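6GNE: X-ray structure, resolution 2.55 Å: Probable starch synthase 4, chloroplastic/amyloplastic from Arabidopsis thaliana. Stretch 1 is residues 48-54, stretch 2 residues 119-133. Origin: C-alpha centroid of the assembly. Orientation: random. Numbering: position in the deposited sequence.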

ATOM      1  N   ILE A  48      10.867  -7.018 -11.568  1.00 41.99           N
ATOM      2  CA  ILE A  48       9.441  -6.806 -11.396  1.00 40.12           C
ATOM      3  C   ILE A  48       8.710  -6.955 -12.707  1.00 39.60           C
ATOM      4  O   ILE A  48       9.210  -6.531 -13.723  1.00 40.21           O
ATOM      5  CB  ILE A  48       9.194  -5.449 -10.742  1.00 39.37           C
ATOM      6  CG1 ILE A  48       9.784  -5.498  -9.325  1.00 39.89           C
ATOM      7  CG2 ILE A  48       7.699  -5.152 -10.669  1.00 38.42           C
ATOM      8  CD1 ILE A  48      10.132  -4.152  -8.781  1.00 41.29           C
ATOM      9  N   ILE A  49       7.549  -7.598 -12.661  1.00 38.33           N
ATOM     10  CA  ILE A  49       6.690  -7.749 -13.817  1.00 39.18           C
ATOM     11  C   ILE A  49       5.365  -7.045 -13.534  1.00 38.50           C
ATOM     12  O   ILE A  49       4.714  -7.368 -12.555  1.00 36.93           O
ATOM     13  CB  ILE A  49       6.463  -9.225 -14.178  1.00 39.97           C
ATOM     14  CG1 ILE A  49       7.813  -9.897 -14.515  1.00 41.23           C
ATOM     15  CG2 ILE A  49       5.475  -9.357 -15.342  1.00 40.50           C
ATOM     16  CD1 ILE A  49       7.747 -11.409 -14.678  1.00 42.61           C
ATOM     17  N   LEU A  50       5.021  -6.071 -14.400  1.00 39.40           N
ATOM     18  CA  LEU A  50       3.795  -5.269 -14.326  1.00 39.09           C
ATOM     19  C   LEU A  50       3.025  -5.328 -15.616  1.00 39.82           C
ATOM     20  O   LEU A  50       3.581  -5.702 -16.633  1.00 42.40           O
ATOM     21  CB  LEU A  50       4.132  -3.783 -14.104  1.00 39.25           C
ATOM     22  CG  LEU A  50       4.897  -3.408 -12.846  1.00 38.95           C
ATOM     23  CD1 LEU A  50       5.208  -1.935 -12.851  1.00 39.53           C
ATOM     24  CD2 LEU A  50       4.111  -3.783 -11.607  1.00 37.93           C
ATOM     25  N   PRO A  51       1.754  -4.931 -15.594  1.00 39.20           N
ATOM     26  CA  PRO A  51       1.115  -4.620 -16.847  1.00 41.02           C
ATOM     27  C   PRO A  51       1.628  -3.298 -17.405  1.00 41.42           C
ATOM     28  O   PRO A  51       2.106  -2.454 -16.664  1.00 39.83           O
ATOM     29  CB  PRO A  51      -0.368  -4.482 -16.479  1.00 40.73           C
ATOM     30  CG  PRO A  51      -0.512  -5.118 -15.136  1.00 39.69           C
ATOM     31  CD  PRO A  51       0.807  -4.841 -14.474  1.00 38.57           C
ATOM     32  N   LYS A  52       1.495  -3.127 -18.709  1.00 42.98           N
ATOM     33  CA  LYS A  52       1.684  -1.838 -19.334  1.00 43.86           C
ATOM     34  C   LYS A  52       0.318  -1.170 -19.384  1.00 43.94           C
ATOM     35  O   LYS A  52      -0.431  -1.323 -20.354  1.00 45.33           O
ATOM     36  CB  LYS A  52       2.263  -1.973 -20.743  1.00 45.70           C
ATOM     37  CG  LYS A  52       2.454  -0.640 -21.456  1.00 46.83           C
ATOM     38  CD  LYS A  52       3.919  -0.235 -21.633  1.00 47.76           C
ATOM     39  CE  LYS A  52       4.081   0.945 -22.577  1.00 50.05           C
ATOM     40  NZ  LYS A  52       3.129   0.939 -23.750  1.00 52.65           N
ATOM     41  N   TYR A  53       0.005  -0.416 -18.339  1.00 43.30           N
ATOM     42  CA  TYR A  53      -1.193   0.408 -18.335  1.00 44.22           C
ATOM     43  C   TYR A  53      -0.981   1.612 -19.247  1.00 46.83           C
ATOM     44  O   TYR A  53       0.127   2.155 -19.352  1.00 47.93           O
ATOM     45  CB  TYR A  53      -1.506   0.924 -16.948  1.00 42.23           C
ATOM     46  CG  TYR A  53      -1.754  -0.136 -15.885  1.00 40.66           C
ATOM     47  CD1 TYR A  53      -2.965  -0.816 -15.801  1.00 40.27           C
ATOM     48  CD2 TYR A  53      -0.782  -0.411 -14.931  1.00 39.35           C
ATOM     49  CE1 TYR A  53      -3.184  -1.751 -14.807  1.00 39.56           C
ATOM     50  CE2 TYR A  53      -0.996  -1.349 -13.935  1.00 38.41           C
ATOM     51  CZ  TYR A  53      -2.191  -2.026 -13.874  1.00 38.19           C
ATOM     52  OH  TYR A  53      -2.385  -2.945 -12.866  1.00 36.27           O
ATOM     53  N   ASP A  54      -2.042   2.003 -19.934  1.00 48.81           N
ATOM     54  CA  ASP A  54      -2.062   3.272 -20.661  1.00 50.75           C
ATOM     55  C   ASP A  54      -1.920   4.486 -19.718  1.00 49.19           C
ATOM     56  O   ASP A  54      -1.370   5.539 -20.108  1.00 50.73           O
ATOM     57  CB  ASP A  54      -3.343   3.390 -21.497  1.00 52.81           C
ATOM     58  CG  ASP A  54      -4.630   3.230 -20.665  1.00 53.14           C
ATOM     59  OD1 ASP A  54      -4.622   2.850 -19.447  1.00 52.30           O
ATOM     60  OD2 ASP A  54      -5.689   3.488 -21.250  1.00 55.06           O
ATOM     61  N   ARG A 119     -10.913 -11.125 -15.308  1.00 52.27           N
ATOM     62  CA  ARG A 119     -10.331 -11.553 -16.557  1.00 53.50           C
ATOM     63  C   ARG A 119      -9.016 -10.809 -16.834  1.00 51.42           C
ATOM     64  O   ARG A 119      -8.004 -11.441 -17.182  1.00 50.05           O
ATOM     65  CB  ARG A 119     -11.326 -11.375 -17.704  1.00 56.90           C
ATOM     66  CG  ARG A 119     -12.455 -12.404 -17.684  1.00 59.59           C
ATOM     67  CD  ARG A 119     -13.607 -12.044 -18.626  1.00 61.96           C
ATOM     68  NE  ARG A 119     -13.182 -11.822 -20.008  1.00 63.31           N
ATOM     69  CZ  ARG A 119     -12.790 -12.775 -20.859  1.00 64.95           C
ATOM     70  NH1 ARG A 119     -12.426 -12.433 -22.089  1.00 65.77           N
ATOM     71  NH2 ARG A 119     -12.721 -14.058 -20.499  1.00 65.63           N
ATOM     72  N   ARG A 120      -9.046  -9.485 -16.651  1.00 49.64           N
ATOM     73  CA  ARG A 120      -7.886  -8.616 -16.835  1.00 47.92           C
ATOM     74  C   ARG A 120      -6.684  -9.168 -16.074  1.00 47.01           C
ATOM     75  O   ARG A 120      -5.640  -9.428 -16.660  1.00 48.37           O
ATOM     76  CB  ARG A 120      -8.182  -7.188 -16.359  1.00 46.59           C
ATOM     77  CG  ARG A 120      -9.189  -6.392 -17.175  1.00 48.44           C
ATOM     78  CD  ARG A 120      -9.498  -5.040 -16.543  1.00 48.10           C
ATOM     79  NE  ARG A 120      -8.370  -4.100 -16.708  1.00 47.74           N
ATOM     80  CZ  ARG A 120      -7.990  -3.150 -15.846  1.00 47.05           C
ATOM     81  NH1 ARG A 120      -8.610  -2.947 -14.680  1.00 47.02           N
ATOM     82  NH2 ARG A 120      -6.953  -2.372 -16.149  1.00 46.59           N
ATOM     83  N   PHE A 121      -6.828  -9.407 -14.779  1.00 46.23           N
ATOM     84  CA  PHE A 121      -5.659  -9.778 -13.974  1.00 45.51           C
ATOM     85  C   PHE A 121      -5.302 -11.282 -13.972  1.00 45.90           C
ATOM     86  O   PHE A 121      -4.133 -11.652 -13.800  1.00 45.77           O
ATOM     87  CB  PHE A 121      -5.776  -9.178 -12.571  1.00 44.56           C
ATOM     88  CG  PHE A 121      -5.720  -7.664 -12.563  1.00 43.70           C
ATOM     89  CD1 PHE A 121      -4.510  -7.013 -12.749  1.00 42.68           C
ATOM     90  CD2 PHE A 121      -6.875  -6.899 -12.391  1.00 43.46           C
ATOM     91  CE1 PHE A 121      -4.444  -5.630 -12.739  1.00 42.52           C
ATOM     92  CE2 PHE A 121      -6.821  -5.511 -12.399  1.00 43.22           C
ATOM     93  CZ  PHE A 121      -5.609  -4.868 -12.569  1.00 42.61           C
ATOM     94  N   SER A 122      -6.279 -12.157 -14.163  1.00 46.86           N
ATOM     95  CA  SER A 122      -5.964 -13.570 -14.406  1.00 47.83           C
ATOM     96  C   SER A 122      -5.202 -13.738 -15.739  1.00 48.60           C
ATOM     97  O   SER A 122      -4.281 -14.555 -15.824  1.00 49.31           O
ATOM     98  CB  SER A 122      -7.215 -14.463 -14.354  1.00 49.11           C
ATOM     99  OG  SER A 122      -8.136 -14.121 -15.362  1.00 50.47           O
ATOM    100  N   TYR A 123      -5.561 -12.974 -16.773  1.00 48.54           N
ATOM    101  CA  TYR A 123      -4.762 -12.977 -18.016  1.00 49.39           C
ATOM    102  C   TYR A 123      -3.318 -12.579 -17.743  1.00 47.70           C
ATOM    103  O   TYR A 123      -2.376 -13.281 -18.131  1.00 48.18           O
ATOM    104  CB  TYR A 123      -5.338 -12.032 -19.075  1.00 50.31           C
ATOM    105  CG  TYR A 123      -4.538 -12.009 -20.376  1.00 51.39           C
ATOM    106  CD1 TYR A 123      -3.383 -11.205 -20.510  1.00 49.96           C
ATOM    107  CD2 TYR A 123      -4.925 -12.790 -21.472  1.00 52.92           C
ATOM    108  CE1 TYR A 123      -2.658 -11.198 -21.694  1.00 50.79           C
ATOM    109  CE2 TYR A 123      -4.200 -12.774 -22.661  1.00 53.77           C
ATOM    110  CZ  TYR A 123      -3.071 -11.985 -22.772  1.00 52.77           C
ATOM    111  OH  TYR A 123      -2.372 -11.961 -23.965  1.00 54.13           O
ATOM    112  N   PHE A 124      -3.172 -11.431 -17.091  1.00 46.01           N
ATOM    113  CA  PHE A 124      -1.874 -10.888 -16.741  1.00 44.62           C
ATOM    114  C   PHE A 124      -1.024 -11.900 -15.984  1.00 44.33           C
ATOM    115  O   PHE A 124       0.172 -12.065 -16.287  1.00 45.06           O
ATOM    116  CB  PHE A 124      -2.027  -9.611 -15.907  1.00 42.67           C
ATOM    117  CG  PHE A 124      -0.737  -9.142 -15.297  1.00 41.24           C
ATOM    118  CD1 PHE A 124       0.341  -8.781 -16.114  1.00 41.35           C
ATOM    119  CD2 PHE A 124      -0.577  -9.087 -13.918  1.00 39.59           C
ATOM    120  CE1 PHE A 124       1.541  -8.367 -15.565  1.00 40.42           C
ATOM    121  CE2 PHE A 124       0.632  -8.653 -13.365  1.00 38.58           C
ATOM    122  CZ  PHE A 124       1.690  -8.296 -14.191  1.00 38.69           C
ATOM    123  N   SER A 125      -1.637 -12.560 -15.002  1.00 44.07           N
ATOM    124  CA  SER A 125      -0.953 -13.563 -14.176  1.00 43.98           C
ATOM    125  C   SER A 125      -0.428 -14.692 -15.030  1.00 45.25           C
ATOM    126  O   SER A 125       0.699 -15.126 -14.836  1.00 45.43           O
ATOM    127  CB  SER A 125      -1.887 -14.134 -13.102  1.00 44.52           C
ATOM    128  OG  SER A 125      -2.265 -13.150 -12.154  1.00 43.20           O
ATOM    129  N   ARG A 126      -1.237 -15.152 -15.980  1.00 46.93           N
ATOM    130  CA  ARG A 126      -0.820 -16.212 -16.898  1.00 49.40           C
ATOM    131  C   ARG A 126       0.327 -15.736 -17.776  1.00 49.70           C
ATOM    132  O   ARG A 126       1.382 -16.369 -17.807  1.00 51.10           O
ATOM    133  CB  ARG A 126      -1.977 -16.685 -17.783  1.00 51.60           C
ATOM    134  CG  ARG A 126      -1.636 -17.821 -18.735  1.00 54.22           C
ATOM    135  CD  ARG A 126      -1.282 -19.076 -17.952  1.00 55.57           C
ATOM    136  NE  ARG A 126      -0.658 -20.124 -18.767  1.00 57.86           N
ATOM    137  CZ  ARG A 126      -1.279 -21.163 -19.313  1.00 60.03           C
ATOM    138  NH1 ARG A 126      -2.602 -21.321 -19.240  1.00 60.92           N
ATOM    139  NH2 ARG A 126      -0.560 -22.040 -19.994  1.00 61.92           N
ATOM    140  N   ALA A 127       0.120 -14.612 -18.459  1.00 48.62           N
ATOM    141  CA  ALA A 127       1.137 -14.033 -19.321  1.00 48.48           C
ATOM    142  C   ALA A 127       2.446 -13.772 -18.590  1.00 46.96           C
ATOM    143  O   ALA A 127       3.507 -13.918 -19.190  1.00 48.23           O
ATOM    144  CB  ALA A 127       0.622 -12.754 -19.969  1.00 48.49           C
ATOM    145  N   ALA A 128       2.388 -13.406 -17.304  1.00 44.46           N
ATOM    146  CA  ALA A 128       3.611 -13.168 -16.517  1.00 43.18           C
ATOM    147  C   ALA A 128       4.471 -14.416 -16.362  1.00 44.15           C
ATOM    148  O   ALA A 128       5.692 -14.383 -16.552  1.00 44.33           O
ATOM    149  CB  ALA A 128       3.273 -12.602 -15.153  1.00 41.25           C
ATOM    150  N   LEU A 129       3.831 -15.513 -16.010  1.00 45.35           N
ATOM    151  CA  LEU A 129       4.518 -16.816 -15.947  1.00 47.42           C
ATOM    152  C   LEU A 129       5.048 -17.281 -17.305  1.00 49.45           C
ATOM    153  O   LEU A 129       6.145 -17.827 -17.392  1.00 49.99           O
ATOM    154  CB  LEU A 129       3.592 -17.884 -15.351  1.00 47.46           C
ATOM    155  CG  LEU A 129       3.354 -17.674 -13.860  1.00 45.33           C
ATOM    156  CD1 LEU A 129       2.266 -18.611 -13.370  1.00 45.77           C
ATOM    157  CD2 LEU A 129       4.659 -17.823 -13.075  1.00 45.00           C
ATOM    158  N   GLU A 130       4.260 -17.041 -18.344  1.00 51.30           N
ATOM    159  CA  GLU A 130       4.646 -17.341 -19.722  1.00 54.74           C
ATOM    160  C   GLU A 130       5.899 -16.565 -20.138  1.00 54.08           C
ATOM    161  O   GLU A 130       6.798 -17.130 -20.701  1.00 54.95           O
ATOM    162  CB  GLU A 130       3.468 -17.026 -20.650  1.00 56.52           C
ATOM    163  CG  GLU A 130       3.470 -17.747 -21.974  1.00 60.14           C
ATOM    164  CD  GLU A 130       3.421 -19.237 -21.813  1.00 63.10           C
ATOM    165  OE1 GLU A 130       4.449 -19.883 -22.075  1.00 66.78           O
ATOM    166  OE2 GLU A 130       2.337 -19.766 -21.408  1.00 63.29           O
ATOM    167  N   LEU A 131       5.965 -15.292 -19.801  1.00 53.24           N
ATOM    168  CA  LEU A 131       7.169 -14.507 -20.057  1.00 54.36           C
ATOM    169  C   LEU A 131       8.381 -15.130 -19.384  1.00 55.11           C
ATOM    170  O   LEU A 131       9.440 -15.209 -19.995  1.00 57.43           O
ATOM    171  CB  LEU A 131       6.993 -13.039 -19.626  1.00 53.04           C
ATOM    172  CG  LEU A 131       8.231 -12.146 -19.413  1.00 52.86           C
ATOM    173  CD1 LEU A 131       9.021 -11.912 -20.702  1.00 55.34           C
ATOM    174  CD2 LEU A 131       7.800 -10.827 -18.787  1.00 50.87           C
ATOM    175  N   LEU A 132       8.237 -15.572 -18.140  1.00 54.94           N
ATOM    176  CA  LEU A 132       9.351 -16.235 -17.429  1.00 55.94           C
ATOM    177  C   LEU A 132       9.841 -17.529 -18.126  1.00 59.20           C
ATOM    178  O   LEU A 132      11.054 -17.700 -18.383  1.00 59.51           O
ATOM    179  CB  LEU A 132       8.988 -16.511 -15.964  1.00 53.98           C
ATOM    180  CG  LEU A 132       8.867 -15.279 -15.070  1.00 52.16           C
ATOM    181  CD1 LEU A 132       8.434 -15.675 -13.673  1.00 51.41           C
ATOM    182  CD2 LEU A 132      10.165 -14.478 -15.025  1.00 51.93           C
ATOM    183  N   LEU A 133       8.882 -18.408 -18.429  1.00 60.79           N
ATOM    184  CA  LEU A 133       9.154 -19.666 -19.112  1.00 63.26           C
ATOM    185  C   LEU A 133       9.898 -19.370 -20.406  1.00 64.31           C
ATOM    186  O   LEU A 133      11.015 -19.829 -20.596  1.00 65.48           O
ATOM    187  CB  LEU A 133       7.844 -20.420 -19.390  1.00 64.50           C
ATOM    188  CG  LEU A 133       7.912 -21.731 -20.198  1.00 67.85           C
ATOM    189  CD1 LEU A 133       8.642 -22.851 -19.446  1.00 69.15           C
ATOM    190  CD2 LEU A 133       6.519 -22.190 -20.617  1.00 68.44           C
TER

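Strand 48-51 packs against helix 119-133 with their axes 9.4 Å apart at closest approach and their N-to-C directions 143° apart, so walking along the helix meets its partners in reverse order, from Tyr53 back to Ile49. No hydrogen bond crosses between them; 384 Å² is buried, largely through packing of side chains against one another and against the strand backbone. Arg120 points its CA-to-CB bond toward stretch 1, and its chain, bent at chi3 (73°, p), brings NH2 to 4.0 Å from CE1 of Tyr53, at the edge of the tyrosine ring; the guanidinium has its hydrogen bonds elsewhere. Phe121 starts sideways, but its chi1 m rotamer carries the ring inward until CE1 lies 3.4 Å from OH of Tyr53. The two rings meet near their edges, and the tyrosine hydroxyl, hydrogen-bonded elsewhere in the structure, is not left unsatisfied beside the phenylalanine. Phe124, with chi1 t, has the largest covered area on the helix side, 74 Å². Its ring lies flat under Pro51, whose CG sits 3.8 Å from the ring centroid and only 7° off the ring normal, a CH-pi contact to which the compact, rigid proline ring is well suited. The edge of the same ring meets the Ile49 carbonyl, with CZ 3.6 Å from Ile49 O. Ser125 turns elsewhere, its OG donating to Phe121 O (2.9 Å) within the helix. One turn beyond Phe124, Ala128 offers just a methyl: its CB is 3.9 Å from CG2 of Ile49, and the small side chain accompanies a CA-CA distance of 6.8 Å between these residues. Leu131 and Leu132 complete the apolar surface around Ile49, their CD2 atoms 4.2 and 3.9 Å, respectively, from Ile49 CD1. Ile49 thus spans the helix from Phe124 to Leu132, burying 103 Å², while Leu50, next along the strand, points away.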